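Local structure of odorant-binding protein (Phormia regina, 5DIC) at residues V12-H15 and F16-V20; F52-I56 and G57-D61; E66-V69 and L70-S74; C98-G101 and F102-E106. The protein binds fatty acids, holding palmitic acid in its interior, and probably carries such ligands as a secreted odorant-binding protein of the blowfly oral disk. One frame throughout, in Å; residues are numbered along the deposited sequence.

Contact 1: residues V12-H15 and F16-V20; sequences VKVH and FDECV. With PLM (palmitic acid), chain B.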
loop_
_atom_site.group_PDB
_atom_site.type_symbol
_atom_site.label_atom_id
_atom_site.label_comp_id
_atom_site.label_asym_id
_atom_site.label_seq_id
_atom_site.Cartn_x
_atom_site.Cartn_y
_atom_site.Cartn_z
ATOM N N VAL A 12 -5.772 -8.277 -6.427
ATOM C CA VAL A 12 -4.484 -7.628 -6.526
ATOM C C VAL A 12 -4.147 -7.392 -8.008
ATOM O O VAL A 12 -3.708 -6.303 -8.396
ATOM C CB VAL A 12 -3.355 -8.442 -5.858
ATOM C CG1 VAL A 12 -1.986 -7.910 -6.217
ATOM C CG2 VAL A 12 -3.521 -8.427 -4.347
ATOM N N LYS A 13 -4.336 -8.419 -8.840
ATOM C CA LYS A 13 -4.055 -8.272 -10.261
ATOM C C LYS A 13 -4.929 -7.228 -10.931
ATOM O O LYS A 13 -4.452 -6.428 -11.718
ATOM C CB LYS A 13 -4.155 -9.619 -10.954
ATOM C CG LYS A 13 -4.025 -9.561 -12.437
ATOM C CD LYS A 13 -2.696 -9.041 -12.927
ATOM C CE LYS A 13 -2.627 -9.212 -14.437
ATOM N NZ LYS A 13 -1.586 -8.344 -15.038
ATOM N N VAL A 14 -6.221 -7.226 -10.617
ATOM C CA VAL A 14 -7.102 -6.226 -11.167
ATOM C C VAL A 14 -6.615 -4.814 -10.828
ATOM O O VAL A 14 -6.566 -3.923 -11.687
ATOM C CB VAL A 14 -8.542 -6.431 -10.674
ATOM C CG1 VAL A 14 -9.429 -5.231 -11.002
ATOM C CG2 VAL A 14 -9.152 -7.693 -11.315
ATOM N N HIS A 15 -6.286 -4.571 -9.564
ATOM C CA HIS A 15 -5.874 -3.225 -9.145
ATOM C C HIS A 15 -4.486 -2.887 -9.650
ATOM O O HIS A 15 -4.181 -1.716 -9.949
ATOM C CB HIS A 15 -5.990 -3.075 -7.630
ATOM C CG HIS A 15 -7.367 -3.282 -7.116
ATOM N ND1 HIS A 15 -8.470 -2.653 -7.645
ATOM C CD2 HIS A 15 -7.818 -4.046 -6.091
ATOM C CE1 HIS A 15 -9.545 -3.012 -6.960
ATOM N NE2 HIS A 15 -9.175 -3.865 -6.020
ATOM N N PHE A 16 -3.613 -3.880 -9.741
ATOM C CA PHE A 16 -2.303 -3.694 -10.355
ATOM C C PHE A 16 -2.477 -3.116 -11.771
ATOM O O PHE A 16 -1.874 -2.104 -12.147
ATOM C CB PHE A 16 -1.530 -5.018 -10.354
ATOM C CG PHE A 16 -0.192 -4.942 -11.030
ATOM C CD1 PHE A 16 -0.084 -5.063 -12.404
ATOM C CD2 PHE A 16 0.959 -4.773 -10.286
ATOM C CE1 PHE A 16 1.155 -4.999 -13.035
ATOM C CE2 PHE A 16 2.192 -4.703 -10.910
ATOM C CZ PHE A 16 2.283 -4.796 -12.287
ATOM N N ASP A 17 -3.296 -3.778 -12.577
ATOM C CA ASP A 17 -3.522 -3.320 -13.935
ATOM C C ASP A 17 -4.145 -1.927 -13.971
ATOM O O ASP A 17 -3.747 -1.070 -14.784
ATOM C CB ASP A 17 -4.404 -4.319 -14.697
ATOM C CG ASP A 17 -3.705 -5.626 -15.003
ATOM O OD1 ASP A 17 -2.485 -5.719 -14.893
ATOM O OD2 ASP A 17 -4.409 -6.569 -15.389
ATOM N N GLU A 18 -5.106 -1.674 -13.088
ATOM C CA GLU A 18 -5.729 -0.359 -13.039
ATOM C C GLU A 18 -4.691 0.720 -12.765
ATOM O O GLU A 18 -4.725 1.793 -13.365
ATOM C CB GLU A 18 -6.777 -0.289 -11.921
ATOM C CG GLU A 18 -8.064 -1.035 -12.199
ATOM C CD GLU A 18 -8.909 -1.263 -10.955
ATOM O OE1 GLU A 18 -8.430 -1.067 -9.815
ATOM O OE2 GLU A 18 -10.084 -1.666 -11.139
ATOM N N CYS A 19 -3.806 0.465 -11.820
ATOM C CA CYS A 19 -2.848 1.482 -11.404
ATOM C C CYS A 19 -1.685 1.667 -12.335
ATOM O O CYS A 19 -1.164 2.777 -12.489
ATOM C CB CYS A 19 -2.423 1.178 -9.993
ATOM S SG CYS A 19 -3.765 1.480 -8.806
ATOM N N VAL A 20 -1.259 0.606 -13.021
ATOM C CA VAL A 20 -0.247 0.767 -14.059
ATOM C C VAL A 20 -0.759 1.739 -15.123
ATOM O O VAL A 20 -0.036 2.612 -15.602
ATOM C CB VAL A 20 0.123 -0.607 -14.681
ATOM C CG1 VAL A 20 0.802 -0.451 -16.033
ATOM C CG2 VAL A 20 1.009 -1.410 -13.724
HETATM C C1 PLM B . -7.658 -6.263 -2.104
HETATM O O1 PLM B . -7.915 -5.973 -0.905
HETATM O O2 PLM B . -8.264 -5.737 -3.054
HETATM C C2 PLM B . -6.558 -7.224 -2.479
HETATM C C3 PLM B . -5.696 -7.637 -1.295
HETATM C C4 PLM B . -4.788 -6.511 -0.847
HETATM C C5 PLM B . -3.719 -7.084 0.066
HETATM C C6 PLM B . -2.985 -5.987 0.802
HETATM C C7 PLM B . -3.837 -5.448 1.929
HETATM C C8 PLM B . -2.940 -4.537 2.726
HETATM C C9 PLM B . -3.826 -3.540 3.432
HETATM C CA PLM B . -3.135 -2.751 4.534
HETATM C CB PLM B . -2.938 -1.274 4.258
HETATM C CC PLM B . -1.829 -0.675 5.116
HETATM C CD PLM B . -0.874 0.171 4.275
HETATM C CE PLM B . -1.528 1.431 3.678
HETATM C CF PLM B . -0.487 2.310 2.959
HETATM C CG PLM B . -1.021 3.620 2.399
#
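F16, D17, E18 and C19 send their amide N-H groups to the carbonyls of V12, K13, V14 and H15, the unbroken alpha-helical pattern of helix 6-22, with F16 N 2.8 Å from V12 O. On this frame two polar pairs form between side chains three and four residues apart. H15 and E18 run side by side, and H15 ND1 donates to E18 OE1 over 2.7 Å in an almost straight bond (176°). The oxygen lies in the imidazole plane, yet ND1 meets it from above the carboxylate, the two flat groups being turned 49° against each other. With H15 CG beside the backbone N (chi1 -60°) and the ring turned by its second torsion, the CD2-NE2 edge faces the ligand: palmitic acid O2 lies near the ring plane, 3.5 Å from H15 CD2. The other carboxylate oxygen, E18 OE2, rests 3.6 Å from V14 CG1. One helical face away, K13 bends at its second torsion and brings NZ to D17 OD1 at 2.8 Å, a salt bridge that uses the syn lone pair. V12 turns CG2 to the ligand, 3.8 Å from palmitic acid C2, while the F16 ring, with V20 CG2 over one face, meets F48, and C19 is tied to C51 of helix 43-55 by a disulfide. The chemistry divides accordingly: K13 and D17 balance each other's charge on the outer side, whereas E18 fixes the rotation of the H15 ring, is likely to stabilise positive charge on it, and probably helps to hold H15 beside the fatty-acid head group.

Contact 2: residues F52-I56 and G57-D61; sequences FFEKI and GTLKD. With PLM (palmitic acid), chain B.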
loop_
_atom_site.group_PDB
_atom_site.type_symbol
_atom_site.label_atom_id
_atom_site.label_comp_id
_atom_site.label_asym_id
_atom_site.label_seq_id
_atom_site.Cartn_x
_atom_site.Cartn_y
_atom_site.Cartn_z
ATOM N N PHE A 52 -2.565 1.986 -5.665
ATOM C CA PHE A 52 -2.978 0.666 -5.244
ATOM C C PHE A 52 -3.729 0.773 -3.925
ATOM O O PHE A 52 -4.786 0.161 -3.750
ATOM C CB PHE A 52 -1.764 -0.246 -5.174
ATOM C CG PHE A 52 -2.110 -1.658 -4.836
ATOM C CD1 PHE A 52 -2.463 -2.551 -5.837
ATOM C CD2 PHE A 52 -2.113 -2.093 -3.533
ATOM C CE1 PHE A 52 -2.814 -3.846 -5.534
ATOM C CE2 PHE A 52 -2.476 -3.398 -3.215
ATOM C CZ PHE A 52 -2.830 -4.251 -4.233
ATOM N N PHE A 53 -3.149 1.487 -2.972
ATOM C CA PHE A 53 -3.801 1.649 -1.680
ATOM C C PHE A 53 -5.097 2.408 -1.727
ATOM O O PHE A 53 -6.001 2.136 -0.928
ATOM C CB PHE A 53 -2.784 2.194 -0.660
ATOM C CG PHE A 53 -1.705 1.171 -0.356
ATOM C CD1 PHE A 53 -2.031 -0.062 0.193
ATOM C CD2 PHE A 53 -0.393 1.418 -0.683
ATOM C CE1 PHE A 53 -1.062 -1.022 0.397
ATOM C CE2 PHE A 53 0.598 0.480 -0.474
ATOM C CZ PHE A 53 0.254 -0.752 0.060
ATOM N N GLU A 54 -5.213 3.313 -2.684
ATOM C CA GLU A 54 -6.501 3.950 -2.956
ATOM C C GLU A 54 -7.528 2.941 -3.497
ATOM O O GLU A 54 -8.669 2.882 -3.031
ATOM C CB GLU A 54 -6.334 5.119 -3.926
ATOM C CG GLU A 54 -5.576 6.298 -3.360
ATOM C CD GLU A 54 -5.147 7.332 -4.383
ATOM O OE1 GLU A 54 -5.210 7.054 -5.607
ATOM O OE2 GLU A 54 -4.718 8.437 -3.959
ATOM N N LYS A 55 -7.116 2.140 -4.492
ATOM C CA LYS A 55 -8.069 1.245 -5.128
ATOM C C LYS A 55 -8.559 0.137 -4.188
ATOM O O LYS A 55 -9.668 -0.357 -4.369
ATOM C CB LYS A 55 -7.452 0.607 -6.367
ATOM C CG LYS A 55 -7.088 1.527 -7.495
ATOM C CD LYS A 55 -8.241 2.301 -8.080
ATOM C CE LYS A 55 -7.710 3.199 -9.183
ATOM N NZ LYS A 55 -8.721 4.125 -9.722
ATOM N N ILE A 56 -7.734 -0.267 -3.221
ATOM C CA ILE A 56 -8.198 -1.268 -2.261
ATOM C C ILE A 56 -8.936 -0.631 -1.082
ATOM O O ILE A 56 -9.353 -1.361 -0.186
ATOM C CB ILE A 56 -7.079 -2.212 -1.789
ATOM C CG1 ILE A 56 -6.046 -1.511 -0.911
ATOM C CG2 ILE A 56 -6.407 -2.872 -2.975
ATOM C CD1 ILE A 56 -5.125 -2.466 -0.182
ATOM N N GLY A 57 -9.139 0.692 -1.102
ATOM C CA GLY A 57 -9.976 1.330 -0.121
ATOM C C GLY A 57 -9.271 1.712 1.164
ATOM O O GLY A 57 -9.945 2.111 2.129
ATOM N N THR A 58 -7.937 1.661 1.210
ATOM C CA THR A 58 -7.206 1.951 2.423
ATOM C C THR A 58 -6.686 3.386 2.548
ATOM O O THR A 58 -6.236 3.782 3.626
ATOM C CB THR A 58 -6.022 0.967 2.626
ATOM O OG1 THR A 58 -5.077 1.060 1.546
ATOM C CG2 THR A 58 -6.531 -0.465 2.840
ATOM N N LEU A 59 -6.725 4.141 1.464
ATOM C CA LEU A 59 -6.176 5.482 1.428
ATOM C C LEU A 59 -7.047 6.355 0.557
ATOM O O LEU A 59 -7.466 5.938 -0.518
ATOM C CB LEU A 59 -4.757 5.445 0.849
ATOM C CG LEU A 59 -3.953 6.743 0.855
ATOM C CD1 LEU A 59 -3.583 7.151 2.258
ATOM C CD2 LEU A 59 -2.706 6.630 -0.017
ATOM N N LYS A 60 -7.360 7.551 1.040
ATOM C CA LYS A 60 -8.154 8.489 0.240
ATOM C C LYS A 60 -7.694 9.896 0.561
ATOM O O LYS A 60 -7.702 10.290 1.733
ATOM C CB LYS A 60 -9.634 8.330 0.529
ATOM C CG LYS A 60 -10.494 9.306 -0.220
ATOM C CD LYS A 60 -11.972 9.077 0.086
ATOM C CE LYS A 60 -12.867 9.991 -0.729
ATOM N NZ LYS A 60 -13.280 9.378 -2.027
ATOM N N ASP A 61 -7.240 10.636 -0.440
ATOM C CA ASP A 61 -6.795 12.041 -0.212
ATOM C C ASP A 61 -5.724 12.127 0.865
ATOM O O ASP A 61 -5.714 13.055 1.664
ATOM C CB ASP A 61 -7.995 12.935 0.101
ATOM C CG ASP A 61 -8.985 12.993 -1.022
ATOM O OD1 ASP A 61 -8.637 12.719 -2.190
ATOM O OD2 ASP A 61 -10.148 13.331 -0.724
HETATM C C1 PLM B . -7.658 -6.263 -2.104
HETATM O O1 PLM B . -7.915 -5.973 -0.905
HETATM O O2 PLM B . -8.264 -5.737 -3.054
HETATM C C2 PLM B . -6.558 -7.224 -2.479
HETATM C C3 PLM B . -5.696 -7.637 -1.295
HETATM C C4 PLM B . -4.788 -6.511 -0.847
HETATM C C5 PLM B . -3.719 -7.084 0.066
HETATM C C6 PLM B . -2.985 -5.987 0.802
HETATM C C7 PLM B . -3.837 -5.448 1.929
HETATM C C8 PLM B . -2.940 -4.537 2.726
HETATM C C9 PLM B . -3.826 -3.540 3.432
HETATM C CA PLM B . -3.135 -2.751 4.534
HETATM C CB PLM B . -2.938 -1.274 4.258
HETATM C CC PLM B . -1.829 -0.675 5.116
HETATM C CD PLM B . -0.874 0.171 4.275
HETATM C CE PLM B . -1.528 1.431 3.678
HETATM C CF PLM B . -0.487 2.310 2.959
HETATM C CG PLM B . -1.021 3.620 2.399
HETATM O O HOH W 1 -7.216 9.693 -3.144
HETATM O O HOH W 2 -9.756 4.920 -1.489
#
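F53 O is gripped from two directions by T58: the amide N lies 2.9 Å from F53 O, nearly in line with its C=O bond, and T58 OG1 donates to the same F53 O, also over 2.9 Å but from well off that line. The hydroxyl gets there because OG1 stands between the backbone N and the carbonyl carbon (chi1 61°). G57 N donates to E54 O at 3.0 Å, and with the positive phi of G57 (86°) these bonds close helix 43-55 in a Schellman motif. A water bridges E54 O to L59 O, and E54 CA makes a CA-H...O contact of 3.3 Å with L59 O, so the chain leaving the helix is stitched back along its last turn. The E54 carboxylate reaches outside to R97 in a salt bridge. Packing takes over farther out. I56 sets CG1 against T58 OG1 and CG2 3.4 Å from palmitic acid O2. The F53 ring has T58 OG1 at its edge and lies between two partners: palmitic acid CF sits centrally over one face, 3.6 Å above the plane, and F52 CD2 approaches the rim of the opposite one. With an alanine at F53 the ring would be gone, and the far end of the acyl chain would probably lose the flat wall beneath it. Chemically, the turn spends its polar groups on closing the helix end, with a single carbonyl satisfied by both donors of T58, and leaves the hydrocarbon surfaces of F53, I56 and T58 to line the fatty-acid pocket.

Contact 3: residues E66-V69 and L70-S74; sequences EAVV and LEKLS. With PLM (palmitic acid), chain B.
K72 climbs past V68 on its way to the ligand. Its CB lies 3.6 Å from V68 O, the carbonyl that also accepts the K72 amide, and CG keeps to the same oxygen. Beyond that the chain leaves the backbone alongside the V68 side chain, both pointing the same way: K72 CE touches V68 CG1 at 3.6 Å, while CD and CE already approach the ligand carboxyl. The stem is extended until the last torsion (chi4 -76°), and this final bend swings NZ onto palmitic acid O1 for a hydrogen bond of 2.6 Å. A methionine in place of K72 would keep much of the stem but would probably leave O1 without its N-H partner and the head group less firmly placed. Helix 66-77 is thus one wall of the ligand cavity in the mainly helical, disulfide-linked PBP/GOBP fold, meeting the fatty acid at its head with K72 and along its chain with L73. L73 carries the hydrocarbon part: its CD1 lies 3.5 Å from palmitic acid CA, a chain carbon midway along the ligand, and a second palmitic acid molecule touches the same side chain. Beside it, V69 CG1 packs on L73 CD1 at 3.9 Å, and both residues also touch V82 of helix 79-89. V69 O accepts the L73 amide at 2.9 Å, repeating the helical pattern. On the flank turned from the ligand, L70 folds CG over E66 O at 3.4 Å and reaches V82 and K83, while the E66 carboxylate pairs with K90.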
loop_
_atom_site.group_PDB
_atom_site.type_symbol
_atom_site.label_atom_id
_atom_site.label_comp_id
_atom_site.label_asym_id
_atom_site.label_seq_id
_atom_site.Cartn_x
_atom_site.Cartn_y
_atom_site.Cartn_z
ATOM N N GLU A 66 -9.260 3.788 8.208
ATOM C CA GLU A 66 -8.857 2.904 9.290
ATOM C C GLU A 66 -9.689 1.628 9.369
ATOM O O GLU A 66 -9.141 0.560 9.627
ATOM C CB GLU A 66 -8.929 3.651 10.615
ATOM C CG GLU A 66 -7.997 4.845 10.633
ATOM C CD GLU A 66 -8.024 5.612 11.908
ATOM O OE1 GLU A 66 -8.336 5.020 12.967
ATOM O OE2 GLU A 66 -7.729 6.821 11.826
ATOM N N ALA A 67 -10.985 1.716 9.139
ATOM C CA ALA A 67 -11.818 0.538 9.219
ATOM C C ALA A 67 -11.431 -0.498 8.170
ATOM O O ALA A 67 -11.480 -1.698 8.441
ATOM C CB ALA A 67 -13.301 0.906 9.100
ATOM N N VAL A 68 -11.043 -0.043 6.982
ATOM C CA VAL A 68 -10.649 -0.952 5.924
ATOM C C VAL A 68 -9.304 -1.594 6.229
ATOM O O VAL A 68 -9.139 -2.800 6.066
ATOM C CB VAL A 68 -10.677 -0.273 4.549
ATOM C CG1 VAL A 68 -10.210 -1.235 3.485
ATOM C CG2 VAL A 68 -12.070 0.236 4.229
ATOM N N VAL A 69 -8.367 -0.797 6.724
ATOM C CA VAL A 69 -7.083 -1.348 7.147
ATOM C C VAL A 69 -7.304 -2.422 8.212
ATOM O O VAL A 69 -6.702 -3.481 8.144
ATOM C CB VAL A 69 -6.151 -0.221 7.631
ATOM C CG1 VAL A 69 -4.913 -0.814 8.283
ATOM C CG2 VAL A 69 -5.784 0.689 6.472
ATOM N N LEU A 70 -8.113 -2.107 9.224
ATOM C CA LEU A 70 -8.403 -3.104 10.241
ATOM C C LEU A 70 -9.065 -4.353 9.678
ATOM O O LEU A 70 -8.699 -5.477 10.034
ATOM C CB LEU A 70 -9.276 -2.493 11.345
ATOM C CG LEU A 70 -8.520 -1.524 12.255
ATOM C CD1 LEU A 70 -9.502 -0.599 12.955
ATOM C CD2 LEU A 70 -7.669 -2.250 13.287
ATOM N N GLU A 71 -10.040 -4.182 8.812
ATOM C CA GLU A 71 -10.715 -5.351 8.233
ATOM C C GLU A 71 -9.726 -6.269 7.521
ATOM O O GLU A 71 -9.810 -7.496 7.630
ATOM C CB GLU A 71 -11.805 -4.948 7.254
ATOM C CG GLU A 71 -12.605 -6.113 6.652
ATOM C CD GLU A 71 -13.524 -6.794 7.643
ATOM O OE1 GLU A 71 -13.898 -6.174 8.662
ATOM O OE2 GLU A 71 -13.895 -7.955 7.380
ATOM N N LYS A 72 -8.805 -5.662 6.789
ATOM C CA LYS A 72 -7.877 -6.424 5.979
ATOM C C LYS A 72 -6.711 -7.003 6.745
ATOM O O LYS A 72 -6.205 -8.072 6.386
ATOM C CB LYS A 72 -7.427 -5.638 4.771
ATOM C CG LYS A 72 -8.574 -5.351 3.802
ATOM C CD LYS A 72 -8.088 -4.606 2.568
ATOM C CE LYS A 72 -9.226 -4.227 1.667
ATOM N NZ LYS A 72 -9.730 -5.369 0.893
ATOM N N LEU A 73 -6.223 -6.311 7.778
ATOM C CA LEU A 73 -5.014 -6.717 8.456
ATOM C C LEU A 73 -5.224 -7.328 9.830
ATOM O O LEU A 73 -4.373 -8.107 10.282
ATOM C CB LEU A 73 -4.041 -5.555 8.616
ATOM C CG LEU A 73 -3.516 -4.890 7.360
ATOM C CD1 LEU A 73 -2.518 -3.824 7.762
ATOM C CD2 LEU A 73 -2.869 -5.901 6.436
ATOM N N SER A 74 -6.316 -7.008 10.518
ATOM C CA SER A 74 -6.469 -7.498 11.904
ATOM C C SER A 74 -6.490 -9.024 12.019
ATOM O O SER A 74 -5.882 -9.556 12.927
ATOM C CB SER A 74 -7.686 -6.898 12.620
ATOM O OG SER A 74 -7.499 -5.523 12.842
HETATM C C1 PLM B . -7.658 -6.263 -2.104
HETATM O O1 PLM B . -7.915 -5.973 -0.905
HETATM O O2 PLM B . -8.264 -5.737 -3.054
HETATM C C2 PLM B . -6.558 -7.224 -2.479
HETATM C C3 PLM B . -5.696 -7.637 -1.295
HETATM C C4 PLM B . -4.788 -6.511 -0.847
HETATM C C5 PLM B . -3.719 -7.084 0.066
HETATM C C6 PLM B . -2.985 -5.987 0.802
HETATM C C7 PLM B . -3.837 -5.448 1.929
HETATM C C8 PLM B . -2.940 -4.537 2.726
HETATM C C9 PLM B . -3.826 -3.540 3.432
HETATM C CA PLM B . -3.135 -2.751 4.534
HETATM C CB PLM B . -2.938 -1.274 4.258
HETATM C CC PLM B . -1.829 -0.675 5.116
HETATM C CD PLM B . -0.874 0.171 4.275
HETATM C CE PLM B . -1.528 1.431 3.678
HETATM C CF PLM B . -0.487 2.310 2.959
HETATM C CG PLM B . -1.021 3.620 2.399
#

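Contact 4: residues C98-G101 and F102-E106; sequences CDTG and FKIFE. With PLM (palmitic acid), chain B.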
loop_
_atom_site.group_PDB
_atom_site.type_symbol
_atom_site.label_atom_id
_atom_site.label_comp_id
_atom_site.label_asym_id
_atom_site.label_seq_id
_atom_site.Cartn_x
_atom_site.Cartn_y
_atom_site.Cartn_z
ATOM N N CYS A 98 1.897 11.239 -4.074
ATOM C CA CYS A 98 2.569 9.946 -4.251
ATOM C C CYS A 98 3.634 9.687 -3.200
ATOM O O CYS A 98 3.814 8.553 -2.731
ATOM C CB CYS A 98 3.107 9.833 -5.662
ATOM S SG CYS A 98 1.822 9.973 -6.898
ATOM N N ASP A 99 4.357 10.723 -2.836
ATOM C CA ASP A 99 5.351 10.576 -1.771
ATOM C C ASP A 99 4.690 10.325 -0.414
ATOM O O ASP A 99 5.202 9.573 0.403
ATOM C CB ASP A 99 6.278 11.786 -1.772
ATOM C CG ASP A 99 7.471 11.619 -0.870
ATOM O OD1 ASP A 99 8.237 10.649 -1.031
ATOM O OD2 ASP A 99 7.603 12.460 0.032
ATOM N N THR A 100 3.547 10.952 -0.163
ATOM C CA THR A 100 2.763 10.652 1.045
ATOM C C THR A 100 2.335 9.189 1.127
ATOM O O THR A 100 2.552 8.528 2.138
ATOM C CB THR A 100 1.540 11.583 1.132
ATOM O OG1 THR A 100 2.026 12.909 1.357
ATOM C CG2 THR A 100 0.555 11.162 2.237
ATOM N N GLY A 101 1.796 8.671 0.032
ATOM C CA GLY A 101 1.404 7.265 0.039
ATOM C C GLY A 101 2.597 6.359 0.274
ATOM O O GLY A 101 2.518 5.418 1.069
ATOM N N PHE A 102 3.714 6.656 -0.397
ATOM C CA PHE A 102 4.927 5.877 -0.190
ATOM C C PHE A 102 5.402 5.922 1.267
ATOM O O PHE A 102 5.721 4.867 1.840
ATOM C CB PHE A 102 6.016 6.422 -1.109
ATOM C CG PHE A 102 7.358 5.796 -0.887
ATOM C CD1 PHE A 102 7.527 4.434 -1.048
ATOM C CD2 PHE A 102 8.434 6.564 -0.505
ATOM C CE1 PHE A 102 8.750 3.840 -0.849
ATOM C CE2 PHE A 102 9.660 5.982 -0.297
ATOM C CZ PHE A 102 9.824 4.613 -0.478
ATOM N N LYS A 103 5.425 7.109 1.871
ATOM C CA LYS A 103 5.904 7.229 3.243
ATOM C C LYS A 103 4.986 6.527 4.236
ATOM O O LYS A 103 5.468 5.946 5.213
ATOM C CB LYS A 103 6.124 8.692 3.606
ATOM C CG LYS A 103 7.378 9.264 2.962
ATOM C CD LYS A 103 7.608 10.701 3.386
ATOM C CE LYS A 103 9.036 11.177 3.128
ATOM N NZ LYS A 103 9.560 12.059 4.232
ATOM N N ILE A 104 3.678 6.587 4.012
ATOM C CA ILE A 104 2.764 5.839 4.890
ATOM C C ILE A 104 3.017 4.337 4.769
ATOM O O ILE A 104 3.119 3.623 5.772
ATOM C CB ILE A 104 1.305 6.190 4.585
ATOM C CG1 ILE A 104 1.015 7.658 4.885
ATOM C CG2 ILE A 104 0.364 5.309 5.400
ATOM C CD1 ILE A 104 -0.292 8.160 4.332
ATOM N N PHE A 105 3.135 3.869 3.539
ATOM C CA PHE A 105 3.456 2.456 3.304
ATOM C C PHE A 105 4.749 2.043 4.013
ATOM O O PHE A 105 4.817 0.994 4.652
ATOM C CB PHE A 105 3.542 2.207 1.796
ATOM C CG PHE A 105 4.178 0.906 1.414
ATOM C CD1 PHE A 105 3.488 -0.294 1.545
ATOM C CD2 PHE A 105 5.476 0.873 0.895
ATOM C CE1 PHE A 105 4.080 -1.496 1.181
ATOM C CE2 PHE A 105 6.060 -0.319 0.510
ATOM C CZ PHE A 105 5.363 -1.501 0.668
ATOM N N GLU A 106 5.788 2.869 3.895
ATOM C CA GLU A 106 7.056 2.547 4.548
ATOM C C GLU A 106 6.923 2.446 6.057
ATOM O O GLU A 106 7.524 1.571 6.687
ATOM C CB GLU A 106 8.144 3.586 4.209
ATOM C CG GLU A 106 8.654 3.585 2.752
ATOM C CD GLU A 106 10.163 3.361 2.623
ATOM O OE1 GLU A 106 10.585 2.185 2.675
ATOM O OE2 GLU A 106 10.935 4.337 2.431
HETATM C C1 PLM B . -7.658 -6.263 -2.104
HETATM O O1 PLM B . -7.915 -5.973 -0.905
HETATM O O2 PLM B . -8.264 -5.737 -3.054
HETATM C C2 PLM B . -6.558 -7.224 -2.479
HETATM C C3 PLM B . -5.696 -7.637 -1.295
HETATM C C4 PLM B . -4.788 -6.511 -0.847
HETATM C C5 PLM B . -3.719 -7.084 0.066
HETATM C C6 PLM B . -2.985 -5.987 0.802
HETATM C C7 PLM B . -3.837 -5.448 1.929
HETATM C C8 PLM B . -2.940 -4.537 2.726
HETATM C C9 PLM B . -3.826 -3.540 3.432
HETATM C CA PLM B . -3.135 -2.751 4.534
HETATM C CB PLM B . -2.938 -1.274 4.258
HETATM C CC PLM B . -1.829 -0.675 5.116
HETATM C CD PLM B . -0.874 0.171 4.275
HETATM C CE PLM B . -1.528 1.431 3.678
HETATM C CF PLM B . -0.487 2.310 2.959
HETATM C CG PLM B . -1.021 3.620 2.399
#
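T100 and I104, one helical turn apart, form the close-packed side of this piece of helix 97-113. Their side chains lie alongside each other with T100 CG2 3.8 Å from I104 CD1, and I104 CG1 presses on T100 O at 3.3 Å, the carbonyl that accepts the I104 amide. The I104 branch CG2, set anti to the backbone N (chi1 -64° for CG1), meets the methyl end of the ligand, 3.7 Å from palmitic acid CG. G101 adds no side chain here; its carbonyl takes the F105 amide, and F105 CB rests 3.4 Å from that G101 O. The solvent side is looser. K103 meets D99 by its stem rather than its amine, K103 CE lying 3.6 Å from D99 OD2, whereas their charged atoms stand 4.7 Å apart (D99 OD2 to K103 NZ). The aspartate is spoken for elsewhere, by K46 NZ in a salt bridge and by the amide of A95. D99 OD1 merely approaches the edge of the F102 ring, carboxylate and ring being 36° apart, while E106 CG lies over one face of that ring. Such a division, I104 and F105 toward the ligand and D99 and K103 on the outer side, is that of an amphipathic helix; this one, fastened to helix 43-55 by the C98-C47 disulfide, closes the tail end of the palmitate cavity in the PBP/GOBP fold.

In the fold
All four contacts are local and follow in series along the chain, none nesting in or crossing another. Contact 1 lies within helix 6-22; contact 2 closes the end of helix 43-55 and turns the chain into strand 59-60; contacts 3 and 4 lie within helices 66-77 and 97-113. Contact 2 is the hub: H15 packs on K55 and I56, V68 and K72 on the 56-58 turn, and F105 and I104 on F53 and L59. Contacts 1, 3 and 4 do not touch one another. Disulfides C19-C51 and C47-C98 join helix 43-55 to both terminal helices, and one of the two bound palmitic acids is met by every contact and lies among these helices.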